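Local structure of putative O-acetylhomoserine (Thiol)-lyase (Campylobacter jejuni, 4OC9) at residues V25-N30 with N278-L283; D63-R68 with G78-S83. The protein probably uses pyridoxal phosphate to make homocysteine from O-acetylhomoserine and a sulfide source. One frame throughout, in Å; residues are numbered along the deposited sequence.

From the N terminus, the loop segment 25-30 comes first, before helix 38-45. Further on, strand 77-81, outermost within this chain's seven-stranded sheet, folds back against helix 60-73, which precedes it, and interaction 2 closes this small loop. The chain runs on through that sheet before helix 276-309 returns to segment 25-30, so interaction 1 closes a far larger loop with interaction 2 nested inside it. The two contacts adjoin: Leu283 CD2 packs 3.6 Å from Leu65 CA, joining helix 276-309 to helix 60-73.

Interaction 1: V25-N30 with N278-L283; sequences VPIYQN and NAWLLL
Val25 and Ile27, two residues apart, show how an irregular N-terminal segment can be fastened to a helix, here through Trp280 and Leu283, one turn apart on helix 276-309. Val25 makes two separate approaches. Its side chain crosses that of Leu283 at about a right angle, with CG2 resting 3.9 Å from Leu283 CD1, and its carbonyl O reaches the edge of the indole, 2.9 Å from Trp280 NE1 and near the ring plane. Pro26, whose beta-carbon points away from the helix, packs on Tyr15, while its carbonyl O accepts a hydrogen bond from Thr61 at the start of helix 60-73. Ile27 then lies across the face of the indole. Its CG1 sits 3.6 Å from the centroid of the five-membered ring of Trp280 and only 15° off the normal, a CH-pi contact, and CD1 continues over the ring fusion, 3.7 Å from Trp280 CD2. The tryptophan is brought there by a first torsion that sets CG anti to the backbone N (chi1 -176°), carrying the ring off the helix toward the segment. Thus the edge meets a backbone carbonyl and a face meets an aliphatic branch. Beyond Ile27, two successive inverse gamma turns centred on Tyr28 and Gln29 lead the chain among the neighbouring subunits: Asn30 OD1 accepts a hydrogen bond from Ser24 N of the second subunit, and Gln29 NE2 donates one to Thr213 O of the third. Such an N-terminal arm, anchored on its own subunit while reaching into others, is characteristic of the tetrameric trans-sulfuration enzymes of the PLP-dependent aminotransferase fold.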
loop_
_atom_site.group_PDB
_atom_site.type_symbol
_atom_site.label_atom_id
_atom_site.label_comp_id
_atom_site.label_asym_id
_atom_site.label_seq_id
_atom_site.Cartn_x
_atom_site.Cartn_y
_atom_site.Cartn_z
ATOM N N VAL D 25 9.530 -3.334 -9.379
ATOM C CA VAL D 25 8.911 -4.637 -9.194
ATOM C C VAL D 25 7.457 -4.421 -8.821
ATOM O O VAL D 25 7.138 -3.659 -7.928
ATOM C CB VAL D 25 9.583 -5.452 -8.090
ATOM C CG1 VAL D 25 8.930 -6.808 -7.950
ATOM C CG2 VAL D 25 11.067 -5.640 -8.385
ATOM N N PRO D 26 6.547 -5.094 -9.520
ATOM C CA PRO D 26 5.167 -4.887 -9.172
ATOM C C PRO D 26 4.823 -5.445 -7.810
ATOM O O PRO D 26 5.463 -6.396 -7.335
ATOM C CB PRO D 26 4.393 -5.676 -10.243
ATOM C CG PRO D 26 5.390 -6.012 -11.306
ATOM C CD PRO D 26 6.721 -6.033 -10.636
ATOM N N ILE D 27 3.797 -4.852 -7.201
ATOM C CA ILE D 27 3.336 -5.294 -5.892
ATOM C C ILE D 27 2.191 -6.284 -6.132
ATOM O O ILE D 27 1.074 -5.884 -6.514
ATOM C CB ILE D 27 2.798 -4.156 -5.025
ATOM C CG1 ILE D 27 3.827 -3.038 -4.905
ATOM C CG2 ILE D 27 2.392 -4.716 -3.676
ATOM C CD1 ILE D 27 3.295 -1.790 -4.206
ATOM N N TYR D 28 2.480 -7.562 -5.909
ATOM C CA TYR D 28 1.489 -8.603 -6.076
ATOM C C TYR D 28 0.620 -8.733 -4.804
ATOM O O TYR D 28 0.791 -9.669 -4.020
ATOM C CB TYR D 28 2.139 -9.940 -6.486
ATOM C CG TYR D 28 2.739 -9.866 -7.874
ATOM C CD1 TYR D 28 1.954 -10.132 -9.005
ATOM C CD2 TYR D 28 4.078 -9.500 -8.081
ATOM C CE1 TYR D 28 2.476 -10.047 -10.283
ATOM C CE2 TYR D 28 4.607 -9.407 -9.366
ATOM C CZ TYR D 28 3.792 -9.699 -10.457
ATOM O OH TYR D 28 4.279 -9.618 -11.717
ATOM N N GLN D 29 -0.315 -7.785 -4.633
ATOM C CA GLN D 29 -1.232 -7.757 -3.481
ATOM C C GLN D 29 -2.246 -8.821 -3.940
ATOM O O GLN D 29 -3.359 -8.537 -4.433
ATOM C CB GLN D 29 -1.844 -6.362 -3.302
ATOM C CG GLN D 29 -2.635 -6.242 -2.019
ATOM C CD GLN D 29 -1.727 -6.347 -0.826
ATOM O OE1 GLN D 29 -0.834 -5.538 -0.666
ATOM N NE2 GLN D 29 -2.022 -7.295 0.079
ATOM N N ASN D 30 -1.834 -10.075 -3.725
ATOM C CA ASN D 30 -2.563 -11.236 -4.160
ATOM C C ASN D 30 -2.218 -12.521 -3.392
ATOM O O ASN D 30 -1.071 -12.725 -2.995
ATOM C CB ASN D 30 -2.046 -11.445 -5.566
ATOM C CG ASN D 30 -2.647 -12.630 -6.245
ATOM O OD1 ASN D 30 -3.818 -12.635 -6.645
ATOM N ND2 ASN D 30 -1.803 -13.617 -6.478
ATOM N N ASN D 278 4.900 -5.065 2.447
ATOM C CA ASN D 278 6.118 -4.994 3.268
ATOM C C ASN D 278 7.307 -5.467 2.470
ATOM O O ASN D 278 8.381 -4.813 2.478
ATOM C CB ASN D 278 6.031 -5.738 4.593
ATOM C CG ASN D 278 5.176 -5.028 5.619
ATOM O OD1 ASN D 278 4.219 -4.345 5.309
ATOM N ND2 ASN D 278 5.533 -5.214 6.890
ATOM N N ALA D 279 7.109 -6.545 1.705
ATOM C CA ALA D 279 8.192 -7.097 0.882
ATOM C C ALA D 279 8.666 -6.055 -0.123
ATOM O O ALA D 279 9.871 -5.828 -0.284
ATOM C CB ALA D 279 7.751 -8.351 0.174
ATOM N N TRP D 280 7.713 -5.395 -0.773
ATOM C CA TRP D 280 8.040 -4.365 -1.762
ATOM C C TRP D 280 8.795 -3.184 -1.139
ATOM O O TRP D 280 9.795 -2.728 -1.684
ATOM C CB TRP D 280 6.784 -3.887 -2.492
ATOM C CG TRP D 280 7.070 -2.920 -3.556
ATOM C CD1 TRP D 280 7.456 -3.204 -4.800
ATOM C CD2 TRP D 280 6.954 -1.494 -3.473
ATOM N NE1 TRP D 280 7.619 -2.022 -5.535
ATOM C CE2 TRP D 280 7.314 -0.964 -4.734
ATOM C CE3 TRP D 280 6.606 -0.612 -2.448
ATOM C CZ2 TRP D 280 7.304 0.386 -5.008
ATOM C CZ3 TRP D 280 6.613 0.753 -2.712
ATOM C CH2 TRP D 280 6.951 1.237 -3.995
ATOM N N LEU D 281 8.310 -2.699 0.000
ATOM C CA LEU D 281 8.987 -1.600 0.703
ATOM C C LEU D 281 10.399 -2.020 1.060
ATOM O O LEU D 281 11.340 -1.246 0.915
ATOM C CB LEU D 281 8.232 -1.214 1.966
ATOM C CG LEU D 281 6.928 -0.487 1.701
ATOM C CD1 LEU D 281 6.090 -0.313 2.950
ATOM C CD2 LEU D 281 7.228 0.870 1.083
ATOM N N LEU D 282 10.554 -3.254 1.544
ATOM C CA LEU D 282 11.878 -3.794 1.910
ATOM C C LEU D 282 12.785 -3.885 0.681
ATOM O O LEU D 282 13.984 -3.666 0.796
ATOM C CB LEU D 282 11.729 -5.105 2.657
ATOM C CG LEU D 282 11.055 -4.874 4.017
ATOM C CD1 LEU D 282 10.633 -6.179 4.689
ATOM C CD2 LEU D 282 11.955 -4.062 4.946
ATOM N N LEU D 283 12.235 -4.201 -0.483
ATOM C CA LEU D 283 13.040 -4.209 -1.689
ATOM C C LEU D 283 13.526 -2.821 -1.951
ATOM O O LEU D 283 14.663 -2.634 -2.357
ATOM C CB LEU D 283 12.266 -4.575 -2.955
ATOM C CG LEU D 283 12.062 -6.025 -3.360
ATOM C CD1 LEU D 283 11.046 -6.138 -4.481
ATOM C CD2 LEU D 283 13.426 -6.539 -3.804
#

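Interaction 2: D63-R68 with G78-S83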
loop_
_atom_site.group_PDB
_atom_site.type_symbol
_atom_site.label_atom_id
_atom_site.label_comp_id
_atom_site.label_asym_id
_atom_site.label_seq_id
_atom_site.Cartn_x
_atom_site.Cartn_y
_atom_site.Cartn_z
ATOM N N ASP D 63 9.757 -12.946 -3.575
ATOM C CA ASP D 63 10.794 -13.819 -4.160
ATOM C C ASP D 63 11.976 -12.982 -4.656
ATOM O O ASP D 63 13.131 -13.383 -4.498
ATOM C CB ASP D 63 10.256 -14.665 -5.317
ATOM C CG ASP D 63 9.272 -15.727 -4.854
ATOM O OD1 ASP D 63 9.188 -15.990 -3.629
ATOM O OD2 ASP D 63 8.596 -16.313 -5.720
ATOM N N VAL D 64 11.667 -11.833 -5.275
ATOM C CA VAL D 64 12.721 -10.955 -5.777
ATOM C C VAL D 64 13.587 -10.515 -4.581
ATOM O O VAL D 64 14.817 -10.547 -4.638
ATOM C CB VAL D 64 12.189 -9.718 -6.478
ATOM C CG1 VAL D 64 13.346 -8.816 -6.887
ATOM C CG2 VAL D 64 11.354 -10.098 -7.688
ATOM N N LEU D 65 12.921 -10.162 -3.479
ATOM C CA LEU D 65 13.588 -9.735 -2.252
ATOM C C LEU D 65 14.507 -10.828 -1.726
ATOM O O LEU D 65 15.663 -10.592 -1.385
ATOM C CB LEU D 65 12.557 -9.382 -1.183
ATOM C CG LEU D 65 13.078 -8.928 0.184
ATOM C CD1 LEU D 65 14.019 -7.713 0.111
ATOM C CD2 LEU D 65 11.917 -8.624 1.097
ATOM N N GLY D 66 13.970 -12.032 -1.652
ATOM C CA GLY D 66 14.738 -13.180 -1.137
ATOM C C GLY D 66 16.005 -13.435 -1.915
ATOM O O GLY D 66 17.102 -13.554 -1.327
ATOM N N GLN D 67 15.882 -13.478 -3.236
ATOM C CA GLN D 67 17.028 -13.757 -4.074
ATOM C C GLN D 67 18.056 -12.617 -4.037
ATOM O O GLN D 67 19.262 -12.865 -3.993
ATOM C CB GLN D 67 16.583 -14.098 -5.501
ATOM C CG GLN D 67 17.713 -14.679 -6.332
ATOM C CD GLN D 67 18.196 -16.002 -5.765
ATOM O OE1 GLN D 67 17.407 -16.953 -5.564
ATOM N NE2 GLN D 67 19.496 -16.096 -5.543
ATOM N N ARG D 68 17.594 -11.387 -4.062
ATOM C CA ARG D 68 18.531 -10.279 -3.989
ATOM C C ARG D 68 19.257 -10.278 -2.658
ATOM O O ARG D 68 20.455 -9.996 -2.620
ATOM C CB ARG D 68 17.901 -8.911 -4.235
ATOM C CG ARG D 68 17.478 -8.676 -5.676
ATOM C CD ARG D 68 16.983 -7.259 -5.859
ATOM N NE ARG D 68 16.499 -7.050 -7.220
ATOM C CZ ARG D 68 15.879 -5.959 -7.632
ATOM N NH1 ARG D 68 15.613 -4.986 -6.786
ATOM N NH2 ARG D 68 15.463 -5.862 -8.882
ATOM N N GLY D 78 17.312 -17.176 -0.454
ATOM C CA GLY D 78 16.806 -16.438 0.684
ATOM C C GLY D 78 15.312 -16.482 0.749
ATOM O O GLY D 78 14.632 -16.514 -0.266
ATOM N N ILE D 79 14.808 -16.494 1.968
ATOM C CA ILE D 79 13.378 -16.565 2.232
ATOM C C ILE D 79 12.872 -15.539 3.213
ATOM O O ILE D 79 13.209 -15.586 4.386
ATOM C CB ILE D 79 12.999 -17.950 2.799
ATOM C CG1 ILE D 79 13.127 -18.987 1.682
ATOM C CG2 ILE D 79 11.546 -17.963 3.268
ATOM C CD1 ILE D 79 12.902 -20.397 2.121
ATOM N N PRO D 80 12.063 -14.607 2.720
ATOM C CA PRO D 80 11.514 -13.596 3.592
ATOM C C PRO D 80 10.331 -14.121 4.356
ATOM O O PRO D 80 9.533 -14.885 3.827
ATOM C CB PRO D 80 11.083 -12.490 2.620
ATOM C CG PRO D 80 11.891 -12.737 1.397
ATOM C CD PRO D 80 11.882 -14.231 1.304
ATOM N N VAL D 81 10.235 -13.650 5.581
ATOM C CA VAL D 81 9.191 -14.019 6.489
ATOM C C VAL D 81 8.630 -12.782 7.180
ATOM O O VAL D 81 9.155 -11.692 7.012
ATOM C CB VAL D 81 9.663 -15.095 7.472
ATOM C CG1 VAL D 81 9.959 -16.355 6.710
ATOM C CG2 VAL D 81 10.878 -14.650 8.224
ATOM N N ALA D 82 7.557 -12.951 7.958
ATOM C CA ALA D 82 6.881 -11.799 8.609
ATOM C C ALA D 82 7.689 -10.894 9.517
ATOM O O ALA D 82 7.322 -9.759 9.721
ATOM C CB ALA D 82 5.647 -12.273 9.338
ATOM N N SER D 83 8.730 -11.432 10.126
ATOM C CA SER D 83 9.549 -10.637 11.016
ATOM C C SER D 83 10.855 -11.307 11.299
ATOM O O SER D 83 11.052 -12.454 10.983
ATOM C CB SER D 83 8.856 -10.445 12.348
ATOM O OG SER D 83 8.750 -11.669 13.043
HETATM O O HOH W 1 16.204 -16.798 -3.173
#
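Gly66 and Gly78 bring helix 60-73 against strand 77-81 until their CA atoms stand 4.3 Å apart, an instance of glycine on both sides of a helix-strand junction. Each CA faces the other's carbonyl: Gly66 CA lies 3.4 Å from Gly78 O, and Gly78 CA lies 3.5 Å from Gly66 O, a reciprocal pair of CA-H...O contacts. The two backbones meet directly here, with no side chain between them. The segment axes approach to 6.3 Å at 130° between their N-to-C directions. In fold terms, the helix precedes a strand outermost within this chain's seven-stranded sheet, in the PLP-binding aminotransferase-type domain; on its inner side the strand pairs with strand 217-221, through Ile79 with Leu219 and Val81 with Gly217. Pro80 can be followed outward along its ring. CB is directed toward the helix, CG stands 3.8 Å from Gly66 N and 4.1 Å from Leu65 CD2, and CD closes the ring over Gly66 CA. Leu65 CG lies anti to the backbone N (chi1 179°), which brings CD2 beside the proline ring; the leucine and the proline run alongside one another, pointing opposite ways, and the leucine also packs on Leu282 of helix 276-309. At the Gly78 end a water bridges the segments, donating to Gln67 OE1 at 2.7 Å and accepting from Gly78 N at 3.0 Å; the amide nitrogen of Gln67 is bound by Asn71 OD1.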